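Probable mannosyltransferase KTR4 (Saccharomyces cerevisiae, PDB 5A07) is probably a glycosyltransferase of the yeast KTR family, with a lumenal GT-A-type domain that holds GDP and a manganese ion in this model. Local coordinates at residues V259-D264 with C315-N320; T382-C387 with G404-W409; E270-S275 with A355-L360; D253-F258 with K368-W373. All blocks are in the same frame, centred on the assembly; numbering follows the deposited sequence.

Contact 1 (V259-D264 with C315-N320)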
# COMPACT_ATOMS: atom_id res chain seq x y z
N VAL B 259 -2.68 -4.31 -4.68
CA VAL B 259 -3.77 -5.27 -4.90
C VAL B 259 -5.14 -4.92 -4.30
O VAL B 259 -6.20 -5.36 -4.87
CB VAL B 259 -3.42 -6.74 -4.51
CG1 VAL B 259 -2.34 -7.32 -5.39
CG2 VAL B 259 -3.01 -6.86 -3.06
N LEU B 260 -5.13 -4.23 -3.17
CA LEU B 260 -6.31 -3.97 -2.42
C LEU B 260 -6.35 -2.45 -2.06
O LEU B 260 -5.31 -1.85 -1.84
CB LEU B 260 -6.37 -4.84 -1.12
CG LEU B 260 -6.66 -6.31 -1.44
CD1 LEU B 260 -6.28 -7.27 -0.31
CD2 LEU B 260 -8.13 -6.48 -1.84
N ASN B 261 -7.55 -1.89 -1.98
CA ASN B 261 -7.73 -0.42 -1.91
C ASN B 261 -8.92 -0.20 -0.99
O ASN B 261 -10.02 -0.61 -1.31
CB ASN B 261 -8.01 0.02 -3.36
CG ASN B 261 -7.96 1.50 -3.57
OD1 ASN B 261 -8.63 2.30 -2.87
ND2 ASN B 261 -7.19 1.90 -4.58
N LEU B 262 -8.71 0.44 0.15
CA LEU B 262 -9.64 0.47 1.24
C LEU B 262 -9.87 1.89 1.81
O LEU B 262 -9.05 2.78 1.69
CB LEU B 262 -9.11 -0.37 2.45
CG LEU B 262 -8.71 -1.84 2.26
CD1 LEU B 262 -8.24 -2.45 3.59
CD2 LEU B 262 -9.88 -2.61 1.70
N TYR B 263 -10.95 1.99 2.53
CA TYR B 263 -11.22 3.10 3.41
C TYR B 263 -10.45 2.84 4.72
O TYR B 263 -10.28 1.70 5.13
CB TYR B 263 -12.69 3.25 3.70
CG TYR B 263 -13.46 3.80 2.53
CD1 TYR B 263 -13.87 2.96 1.48
CD2 TYR B 263 -13.71 5.14 2.42
CE1 TYR B 263 -14.56 3.48 0.37
CE2 TYR B 263 -14.37 5.68 1.28
CZ TYR B 263 -14.80 4.83 0.26
OH TYR B 263 -15.43 5.35 -0.87
N ASP B 264 -10.09 3.90 5.39
CA ASP B 264 -9.47 3.79 6.67
C ASP B 264 -10.44 4.21 7.79
O ASP B 264 -11.48 4.77 7.58
CB ASP B 264 -8.22 4.67 6.72
CG ASP B 264 -7.07 4.05 7.58
OD1 ASP B 264 -7.33 3.26 8.48
OD2 ASP B 264 -5.92 4.36 7.37
N CYS B 315 -9.64 6.83 1.47
CA CYS B 315 -9.17 5.72 0.60
C CYS B 315 -7.65 5.66 0.57
O CYS B 315 -6.95 6.67 0.55
CB CYS B 315 -9.72 5.87 -0.80
SG CYS B 315 -11.51 5.64 -0.82
N HIS B 316 -7.12 4.41 0.62
CA HIS B 316 -5.72 4.18 0.59
C HIS B 316 -5.37 2.83 -0.01
O HIS B 316 -6.19 1.91 0.02
CB HIS B 316 -5.13 4.33 2.02
CG HIS B 316 -5.67 3.34 3.00
ND1 HIS B 316 -6.89 3.48 3.64
CD2 HIS B 316 -5.17 2.16 3.41
CE1 HIS B 316 -7.09 2.43 4.42
NE2 HIS B 316 -6.05 1.63 4.32
N PHE B 317 -4.17 2.72 -0.55
CA PHE B 317 -3.65 1.41 -0.98
C PHE B 317 -3.37 0.65 0.31
O PHE B 317 -2.81 1.22 1.24
CB PHE B 317 -2.39 1.56 -1.79
CG PHE B 317 -2.54 2.54 -2.91
CD1 PHE B 317 -3.41 2.26 -3.96
CD2 PHE B 317 -1.84 3.74 -2.92
CE1 PHE B 317 -3.65 3.20 -4.96
CE2 PHE B 317 -2.04 4.64 -3.92
CZ PHE B 317 -2.94 4.37 -4.94
N TRP B 318 -3.69 -0.63 0.33
CA TRP B 318 -3.52 -1.42 1.55
C TRP B 318 -2.15 -2.02 1.59
O TRP B 318 -1.90 -3.13 1.05
CB TRP B 318 -4.58 -2.49 1.61
CG TRP B 318 -4.87 -2.94 3.06
CD1 TRP B 318 -4.81 -2.19 4.18
CD2 TRP B 318 -5.30 -4.23 3.44
NE1 TRP B 318 -5.21 -2.97 5.29
CE2 TRP B 318 -5.51 -4.21 4.84
CE3 TRP B 318 -5.49 -5.42 2.75
CZ2 TRP B 318 -5.88 -5.34 5.53
CZ3 TRP B 318 -5.93 -6.52 3.46
CH2 TRP B 318 -6.14 -6.46 4.82
N THR B 319 -1.27 -1.31 2.24
CA THR B 319 0.18 -1.48 2.08
C THR B 319 0.80 -2.77 2.65
O THR B 319 1.98 -2.98 2.48
CB THR B 319 0.95 -0.29 2.71
OG1 THR B 319 0.54 -0.17 4.07
CG2 THR B 319 0.63 1.02 1.91
N ASN B 320 0.04 -3.65 3.32
CA ASN B 320 0.66 -4.91 3.71
C ASN B 320 1.28 -5.64 2.53
O ASN B 320 2.20 -6.42 2.70
CB ASN B 320 -0.25 -5.78 4.56
CG ASN B 320 -1.61 -6.05 3.94
OD1 ASN B 320 -1.71 -6.69 2.91
ND2 ASN B 320 -2.64 -5.64 4.61
O HOH W 1 -2.33 -3.60 -1.86
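Leu-262 and His-316 exchange two backbone hydrogen bonds, as an antiparallel hydrogen-bonded pair. Leu-262 N gives to His-316 O, and His-316 N returns to Leu-262 O at 2.7 Å. One step on, Asn-261 and Phe-317 form the non-hydrogen-bonded pair. Asn-261 ND2 lies 3.8 Å from Phe-317 CE1, while its OD1 accepts from Trp-295 NE1. Trp-318 N then reaches Leu-260 O at 3.0 Å, from above the carbonyl plane. Water 1 takes the N-H of Val-259.

These bonds add the short strand 316-317 to strand 256-262 in the central mixed sheet of the GT-A fold. The side chain of Trp-318 is about 6 Å from GDP and about 7 Å from the manganese ion.

Apolar contacts gather on the indole of Trp-318. Leu-262 CD1 sits over the five-membered ring, 3.3 Å from its centroid and 2° off the normal, a CH-pi contact. Leu-260 CD1 meets the indole at its edge, near Trp-318 CE3. The opposite face is covered from within the same segment, by the amide ND2 of Asn-320.

Sulfur and polar groups take the other end. Cys-315 SG, in a disulfide with Cys-417, lies over one face of the Tyr-263 ring, 3.5 Å from CE2. Asp-264 crosses His-316 at about a right angle, its CB 3.4 Å from His-316 CE1 and its OD2 above the imidazole. His-316 ND1 bonds to Thr-314 O.

Contact 2 (T382-C387 with G404-W409)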
# COMPACT_ATOMS: atom_id res chain seq x y z
N THR B 382 -5.77 -11.05 6.21
CA THR B 382 -7.08 -10.91 6.89
C THR B 382 -7.52 -9.43 7.05
O THR B 382 -6.71 -8.63 7.39
CB THR B 382 -7.09 -11.60 8.34
OG1 THR B 382 -8.41 -11.40 8.88
CG2 THR B 382 -6.12 -10.97 9.33
N PRO B 383 -8.78 -9.09 6.77
CA PRO B 383 -9.91 -9.91 6.34
C PRO B 383 -10.25 -9.82 4.84
O PRO B 383 -11.37 -10.20 4.44
CB PRO B 383 -11.07 -9.26 7.07
CG PRO B 383 -10.74 -7.80 7.08
CD PRO B 383 -9.23 -7.73 7.16
N TYR B 384 -9.32 -9.42 3.99
CA TYR B 384 -9.67 -9.11 2.59
C TYR B 384 -8.85 -9.89 1.62
O TYR B 384 -7.67 -10.22 1.85
CB TYR B 384 -9.49 -7.61 2.36
CG TYR B 384 -10.34 -6.69 3.25
CD1 TYR B 384 -11.70 -6.72 3.21
CD2 TYR B 384 -9.74 -5.81 4.13
CE1 TYR B 384 -12.44 -5.94 4.06
CE2 TYR B 384 -10.46 -4.96 4.94
CZ TYR B 384 -11.81 -5.03 4.88
OH TYR B 384 -12.57 -4.27 5.68
N THR B 385 -9.46 -10.13 0.46
CA THR B 385 -8.85 -10.94 -0.57
C THR B 385 -9.06 -10.31 -1.95
O THR B 385 -10.17 -9.88 -2.26
CB THR B 385 -9.48 -12.34 -0.61
OG1 THR B 385 -9.25 -13.00 0.64
CG2 THR B 385 -8.87 -13.19 -1.63
N ASN B 386 -7.98 -10.27 -2.76
CA ASN B 386 -8.07 -10.04 -4.18
C ASN B 386 -7.98 -11.42 -4.85
O ASN B 386 -6.91 -12.04 -4.83
CB ASN B 386 -6.90 -9.16 -4.65
CG ASN B 386 -6.92 -8.95 -6.14
OD1 ASN B 386 -7.93 -8.47 -6.72
ND2 ASN B 386 -5.80 -9.28 -6.79
N CYS B 387 -9.07 -11.87 -5.46
CA CYS B 387 -9.13 -13.21 -6.04
C CYS B 387 -9.66 -13.12 -7.48
O CYS B 387 -10.88 -12.99 -7.66
CB CYS B 387 -10.05 -14.11 -5.21
SG CYS B 387 -9.95 -15.83 -5.82
N GLY B 404 -13.62 -12.99 -6.85
CA GLY B 404 -14.40 -11.82 -6.61
C GLY B 404 -14.89 -11.64 -5.21
O GLY B 404 -15.51 -10.64 -4.88
N LYS B 405 -14.62 -12.60 -4.33
CA LYS B 405 -15.05 -12.43 -2.96
C LYS B 405 -14.04 -11.64 -2.10
O LYS B 405 -13.04 -12.18 -1.61
CB LYS B 405 -15.30 -13.82 -2.36
CG LYS B 405 -15.99 -13.87 -1.02
CD LYS B 405 -17.39 -13.32 -1.20
CE LYS B 405 -18.22 -13.65 0.04
NZ LYS B 405 -19.54 -13.00 -0.06
N PHE B 406 -14.33 -10.37 -1.93
CA PHE B 406 -13.48 -9.41 -1.29
C PHE B 406 -13.35 -9.75 0.20
O PHE B 406 -12.30 -9.60 0.76
CB PHE B 406 -14.13 -8.04 -1.47
CG PHE B 406 -13.58 -6.93 -0.68
CD1 PHE B 406 -12.27 -6.42 -0.95
CD2 PHE B 406 -14.33 -6.32 0.26
CE1 PHE B 406 -11.76 -5.36 -0.26
CE2 PHE B 406 -13.81 -5.23 0.96
CZ PHE B 406 -12.55 -4.71 0.66
N THR B 407 -14.44 -10.18 0.81
CA THR B 407 -14.46 -10.51 2.22
C THR B 407 -15.66 -11.41 2.54
O THR B 407 -16.69 -11.32 1.88
CB THR B 407 -14.53 -9.24 3.08
OG1 THR B 407 -14.43 -9.61 4.45
CG2 THR B 407 -15.81 -8.47 2.90
N PRO B 408 -15.53 -12.30 3.53
CA PRO B 408 -16.67 -13.15 3.87
C PRO B 408 -17.74 -12.42 4.70
O PRO B 408 -18.84 -12.94 4.84
CB PRO B 408 -16.03 -14.29 4.66
CG PRO B 408 -14.77 -13.72 5.27
CD PRO B 408 -14.31 -12.64 4.32
N TRP B 409 -17.39 -11.27 5.25
CA TRP B 409 -18.24 -10.49 6.11
C TRP B 409 -18.80 -9.27 5.33
O TRP B 409 -18.15 -8.22 5.22
CB TRP B 409 -17.48 -10.02 7.36
CG TRP B 409 -16.63 -11.10 8.06
CD1 TRP B 409 -15.28 -11.02 8.37
CD2 TRP B 409 -17.06 -12.36 8.52
NE1 TRP B 409 -14.88 -12.18 9.00
CE2 TRP B 409 -15.97 -13.00 9.12
CE3 TRP B 409 -18.28 -13.00 8.53
CZ2 TRP B 409 -16.05 -14.26 9.66
CZ3 TRP B 409 -18.37 -14.28 9.10
CH2 TRP B 409 -17.26 -14.89 9.66
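An offset stack of Tyr-384 on Phe-406 carries the contact, with centroids 4.5 Å apart and planes at 22°. The two side chains lie side by side and point the same way. Tyr-384 CD1 comes over one face of the phenyl ring toward its rim, 3.4 Å from Phe-406 CZ. Although the side chain of Phe-406 sets out away from the strand, its ring turns back to meet the tyrosine. Pro-383, which follows a cis peptide bond, puts CG over the centre of the tyrosine ring. Thr-407 CB also touches Tyr-384 CD1, at 3.8 Å.

Three hydrogen bonds join the segments. Thr-385 N gives to Phe-406 O at 2.9 Å, and Gly-404 N gives to Cys-387 O at 2.9 Å. The third comes from a side chain: Thr-407 OG1 donates to Pro-383 O at 3.1 Å, tilted 32° from the carbonyl plane. Phe-406 O also receives a CA-H...O contact from Tyr-384 CA, at 3.2 Å.

Both rings rest on Leu-262 of strand 256-262, and Tyr-384 meets Trp-318 edge-to-face. Cys-387 is in a disulfide with Cys-401, close in sequence to Gly-404. The directions of the two segments differ by 156°. The contact is thus a roughly antiparallel pairing of an irregular loop with strand 384-386, an edge strand of a small three-stranded antiparallel sheet, beside a disulfide-linked loop.

Contact 3 (E270-S275 with A355-L360)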
# COMPACT_ATOMS: atom_id res chain seq x y z
N GLU B 270 -7.46 11.93 12.31
CA GLU B 270 -8.27 13.15 12.43
C GLU B 270 -7.71 14.35 11.70
O GLU B 270 -8.45 15.03 10.96
CB GLU B 270 -8.50 13.50 13.91
CG GLU B 270 -9.37 14.74 14.06
CD GLU B 270 -9.81 14.97 15.50
OE1 GLU B 270 -9.08 14.53 16.40
OE2 GLU B 270 -10.89 15.57 15.71
N THR B 271 -6.43 14.65 11.84
CA THR B 271 -5.82 15.80 11.19
C THR B 271 -4.82 15.53 10.09
O THR B 271 -4.14 16.42 9.65
CB THR B 271 -5.13 16.77 12.21
OG1 THR B 271 -3.97 16.14 12.82
CG2 THR B 271 -6.14 17.24 13.28
N LEU B 272 -4.76 14.33 9.56
CA LEU B 272 -3.76 14.06 8.53
C LEU B 272 -4.05 14.82 7.19
O LEU B 272 -3.17 15.41 6.60
CB LEU B 272 -3.64 12.54 8.30
CG LEU B 272 -2.77 12.13 7.11
CD1 LEU B 272 -1.33 12.58 7.26
CD2 LEU B 272 -2.85 10.58 7.05
N TRP B 273 -5.28 14.80 6.77
CA TRP B 273 -5.68 15.54 5.54
C TRP B 273 -5.48 17.06 5.72
O TRP B 273 -4.92 17.71 4.87
CB TRP B 273 -7.19 15.27 5.25
CG TRP B 273 -7.69 16.01 4.05
CD1 TRP B 273 -8.48 17.12 4.05
CD2 TRP B 273 -7.32 15.77 2.68
NE1 TRP B 273 -8.65 17.57 2.76
CE2 TRP B 273 -7.98 16.74 1.90
CE3 TRP B 273 -6.55 14.79 2.04
CZ2 TRP B 273 -7.85 16.80 0.51
CZ3 TRP B 273 -6.41 14.83 0.66
CH2 TRP B 273 -7.09 15.81 -0.11
N THR B 274 -5.97 17.62 6.81
CA THR B 274 -5.88 19.11 6.98
C THR B 274 -4.44 19.52 7.03
O THR B 274 -4.05 20.48 6.39
CB THR B 274 -6.70 19.61 8.19
OG1 THR B 274 -6.37 18.85 9.35
CG2 THR B 274 -8.16 19.31 7.97
N SER B 275 -3.59 18.73 7.69
CA SER B 275 -2.16 19.04 7.66
C SER B 275 -1.56 18.87 6.29
O SER B 275 -0.67 19.62 5.87
CB SER B 275 -1.37 18.16 8.65
OG SER B 275 -1.90 18.27 9.94
N ALA B 355 -0.13 3.38 5.45
CA ALA B 355 -0.98 3.23 4.27
C ALA B 355 -1.62 4.57 3.81
O ALA B 355 -1.37 5.00 2.69
CB ALA B 355 -1.99 2.15 4.50
N PRO B 356 -2.32 5.30 4.69
CA PRO B 356 -2.81 6.62 4.22
C PRO B 356 -1.75 7.62 3.87
O PRO B 356 -1.89 8.40 2.94
CB PRO B 356 -3.75 7.09 5.37
CG PRO B 356 -3.30 6.28 6.58
CD PRO B 356 -2.82 4.96 6.03
N VAL B 357 -0.66 7.62 4.62
CA VAL B 357 0.45 8.51 4.35
C VAL B 357 1.09 8.24 3.03
O VAL B 357 1.31 9.17 2.21
CB VAL B 357 1.49 8.43 5.49
CG1 VAL B 357 2.80 9.15 5.14
CG2 VAL B 357 0.87 8.97 6.78
N ARG B 358 1.46 6.99 2.77
CA ARG B 358 2.01 6.63 1.44
C ARG B 358 1.03 6.99 0.32
O ARG B 358 1.44 7.50 -0.75
CB ARG B 358 2.29 5.10 1.40
CG ARG B 358 2.82 4.58 0.08
CD ARG B 358 4.29 4.35 0.15
NE ARG B 358 4.61 3.18 0.98
CZ ARG B 358 5.33 3.22 2.11
NH1 ARG B 358 5.85 4.38 2.55
NH2 ARG B 358 5.57 2.09 2.75
N SER B 359 -0.25 6.72 0.56
CA SER B 359 -1.31 6.85 -0.46
C SER B 359 -1.58 8.34 -0.78
O SER B 359 -1.73 8.69 -1.95
CB SER B 359 -2.61 6.21 0.01
OG SER B 359 -2.43 4.81 0.20
N LEU B 360 -1.52 9.20 0.22
CA LEU B 360 -1.68 10.67 -0.03
C LEU B 360 -0.56 11.22 -0.87
O LEU B 360 -0.77 11.95 -1.83
CB LEU B 360 -1.78 11.46 1.30
CG LEU B 360 -3.09 11.26 1.97
CD1 LEU B 360 -3.04 11.72 3.43
CD2 LEU B 360 -4.19 12.03 1.29
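At the centre of the contact the ends of two leucine side chains meet, Leu-272 from one helix and Leu-360 from the other. Leu-272 CG lies 3.7 Å from Leu-360 CD1. One methyl of Leu-272, CD2, goes on into the hollow made by Pro-356, Val-357 and Leu-360, at 4.0 Å from Pro-356 CB and 4.1 Å from Val-357 CG2. CG of Leu-272 is anti to the backbone N (chi1 172°), and its CA to CB bond already faces the other helix.

Leu-360 is the answering bump. Its two methyls part between neighbouring residues of the first turn of helix 272-282. CD1 goes to Leu-272. CD2 goes to Trp-273, where it meets the indole at the edge, near the ring plane, 3.6 Å from CZ3. The two side chains cross at about a right angle, and the ring turns no face to the leucine.

The backbones stay well apart, with Leu-272 CA and Val-357 CA 8.1 Å from each other. Tyr-337 and Leu-296 also touch Leu-360, and Met-338 and Leu-341 touch Val-357. Helices 332-344 and 293-297 therefore continue the apolar cluster.

No hydrogen bond crosses between the segments. The five touching residues are buried, and their side-chain contacts are all between carbons. Between these segments the contact is therefore apolar, consistent with hydrophobic burial and close fit, without a directional bond.

Contact 4 (D253-F258 with K368-W373)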
# COMPACT_ATOMS: atom_id res chain seq x y z
N ASP B 253 7.11 1.92 -16.66
CA ASP B 253 7.17 3.15 -15.88
C ASP B 253 6.15 3.23 -14.76
O ASP B 253 5.55 4.26 -14.52
CB ASP B 253 7.10 4.39 -16.82
CG ASP B 253 8.36 4.48 -17.73
OD1 ASP B 253 9.46 4.14 -17.25
OD2 ASP B 253 8.21 4.81 -18.90
N LYS B 254 6.03 2.14 -14.00
CA LYS B 254 5.21 2.12 -12.84
C LYS B 254 6.04 2.31 -11.60
O LYS B 254 7.05 1.64 -11.40
CB LYS B 254 4.42 0.81 -12.75
CG LYS B 254 3.72 0.46 -14.03
CD LYS B 254 2.70 1.49 -14.45
CE LYS B 254 1.99 0.98 -15.72
NZ LYS B 254 1.12 2.09 -16.12
N ILE B 255 5.58 3.20 -10.75
CA ILE B 255 6.29 3.45 -9.50
C ILE B 255 5.69 2.75 -8.30
O ILE B 255 6.24 2.79 -7.22
CB ILE B 255 6.34 4.96 -9.19
CG1 ILE B 255 4.97 5.55 -8.97
CG2 ILE B 255 7.17 5.66 -10.30
CD1 ILE B 255 4.94 6.94 -8.31
N TYR B 256 4.50 2.15 -8.48
CA TYR B 256 3.82 1.58 -7.33
C TYR B 256 2.85 0.52 -7.82
O TYR B 256 2.18 0.71 -8.85
CB TYR B 256 3.10 2.65 -6.55
CG TYR B 256 2.63 2.18 -5.16
CD1 TYR B 256 3.53 2.09 -4.11
CD2 TYR B 256 1.34 1.84 -4.93
CE1 TYR B 256 3.12 1.66 -2.86
CE2 TYR B 256 0.92 1.44 -3.65
CZ TYR B 256 1.84 1.37 -2.64
OH TYR B 256 1.45 0.97 -1.40
N GLY B 257 2.80 -0.58 -7.10
CA GLY B 257 1.87 -1.65 -7.34
C GLY B 257 1.09 -2.04 -6.10
O GLY B 257 1.68 -2.16 -4.99
N PHE B 258 -0.22 -2.24 -6.28
CA PHE B 258 -1.09 -2.60 -5.20
C PHE B 258 -2.07 -3.67 -5.65
O PHE B 258 -2.27 -3.90 -6.85
CB PHE B 258 -1.83 -1.37 -4.65
CG PHE B 258 -2.97 -0.86 -5.53
CD1 PHE B 258 -2.72 -0.03 -6.58
CD2 PHE B 258 -4.27 -1.24 -5.30
CE1 PHE B 258 -3.76 0.42 -7.40
CE2 PHE B 258 -5.30 -0.81 -6.12
CZ PHE B 258 -5.03 0.01 -7.17
N LYS B 368 -1.26 9.45 -11.70
CA LYS B 368 -1.99 8.27 -11.31
C LYS B 368 -1.86 7.06 -12.28
O LYS B 368 -2.11 5.90 -11.86
CB LYS B 368 -3.43 8.60 -11.05
CG LYS B 368 -4.22 8.93 -12.31
CD LYS B 368 -5.46 9.68 -11.87
CE LYS B 368 -6.56 9.60 -12.90
NZ LYS B 368 -6.31 10.55 -13.90
N SER B 369 -1.49 7.30 -13.54
CA SER B 369 -1.31 6.23 -14.52
C SER B 369 0.03 5.48 -14.31
O SER B 369 0.25 4.45 -14.94
CB SER B 369 -1.39 6.79 -15.94
OG SER B 369 -0.30 7.69 -16.18
N SER B 370 0.87 5.96 -13.39
CA SER B 370 2.06 5.27 -12.97
C SER B 370 1.86 4.30 -11.78
O SER B 370 2.84 3.71 -11.32
CB SER B 370 3.24 6.26 -12.64
OG SER B 370 3.01 7.00 -11.44
N ILE B 371 0.63 4.20 -11.27
CA ILE B 371 0.27 3.39 -10.10
C ILE B 371 -0.56 2.21 -10.64
O ILE B 371 -1.62 2.42 -11.31
CB ILE B 371 -0.51 4.21 -9.07
CG1 ILE B 371 0.35 5.40 -8.56
CG2 ILE B 371 -0.97 3.30 -7.96
CD1 ILE B 371 -0.41 6.33 -7.70
N HIS B 372 -0.03 1.00 -10.52
CA HIS B 372 -0.53 -0.17 -11.19
C HIS B 372 -1.34 -1.02 -10.20
O HIS B 372 -0.78 -1.44 -9.16
CB HIS B 372 0.60 -0.99 -11.76
CG HIS B 372 0.17 -2.22 -12.48
ND1 HIS B 372 -0.38 -2.19 -13.74
CD2 HIS B 372 0.21 -3.53 -12.13
CE1 HIS B 372 -0.70 -3.41 -14.13
NE2 HIS B 372 -0.33 -4.25 -13.18
N TRP B 373 -2.53 -1.44 -10.62
CA TRP B 373 -3.34 -2.43 -9.89
C TRP B 373 -3.04 -3.85 -10.41
O TRP B 373 -3.39 -4.20 -11.55
CB TRP B 373 -4.84 -2.13 -10.03
CG TRP B 373 -5.74 -3.08 -9.32
CD1 TRP B 373 -5.46 -3.73 -8.18
CD2 TRP B 373 -7.07 -3.39 -9.64
NE1 TRP B 373 -6.51 -4.51 -7.80
CE2 TRP B 373 -7.51 -4.34 -8.69
CE3 TRP B 373 -7.94 -3.00 -10.66
CZ2 TRP B 373 -8.79 -4.85 -8.71
CZ3 TRP B 373 -9.18 -3.51 -10.68
CH2 TRP B 373 -9.61 -4.43 -9.70
O HOH W 2 -0.82 1.96 -14.09
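Strands 256-258 and 371-373 run parallel, 4.7 Å apart at closest approach and 24° from alignment. Tyr-256 pairs with Ile-371, Gly-257 with His-372 and Phe-258 with Trp-373. His-372 lends both its backbone polar atoms to the other strand. Its N-H gives a straight bond to Tyr-256 O at 2.8 Å, and its O accepts from Phe-258 N at 3.0 Å. Before the strands begin, Ile-255 N gives to Ser-370 O. The buried N of Tyr-256 finds no partner in the model. Asp-253, with positive phi, is the C-prime residue of the Schellman motif that ends helix 245-251.

This pairing joins strand 371-373 to strand 256-262, which also pairs with 322-325, in the central sheet of the GT-A fold. Leu-362 of helix 354-365 packs on Tyr-256 and Ile-371, and helix 418-425 on Phe-258, Ile-371 and Trp-373.

On that face of the sheet the Phe-258 ring lies against Trp-373. Trp-373 CA sits over the phenyl ring toward its rim, and Trp-373 CB is 3.6 Å from Phe-258 CZ. The phenyl and the five-membered ring are near parallel, planes at 13°, but barely overlap. Ile-371 CG2 touches Phe-258 CD1 at 4.0 Å and meets the tyrosine ring at its edge. Tyr-256 OH bonds to Glu-322.

Lys-254 folds at chi2 (-61°), and its NZ donates to Ser-369 O at 2.8 Å. The same NZ gives to water 2, which passes a weak bond to Ile-371 O.

Contacts 1 and 4 share strand 256-262 in the central mixed sheet, and their centres are 14 Å apart. Strand 371-373 pairs with the start of that strand and 316-317 with its end. Along the chain, contacts 1 and 3 are nested inside the loop closed by contact 4, and their own segments alternate. Contact 3 lies on helices, its centre 13 Å from that of contact 1. A hydrogen bond between Phe-317 N and Ser-359 OG probably links the two. Contact 2 follows last in the chain. It touches contact 1 through Leu-262, Trp-318 and Tyr-384, but not contact 3, their centres 25 Å apart. Contact 1 thus touches both helix 354-365 and the region of strand 384-386, close to GDP and manganese.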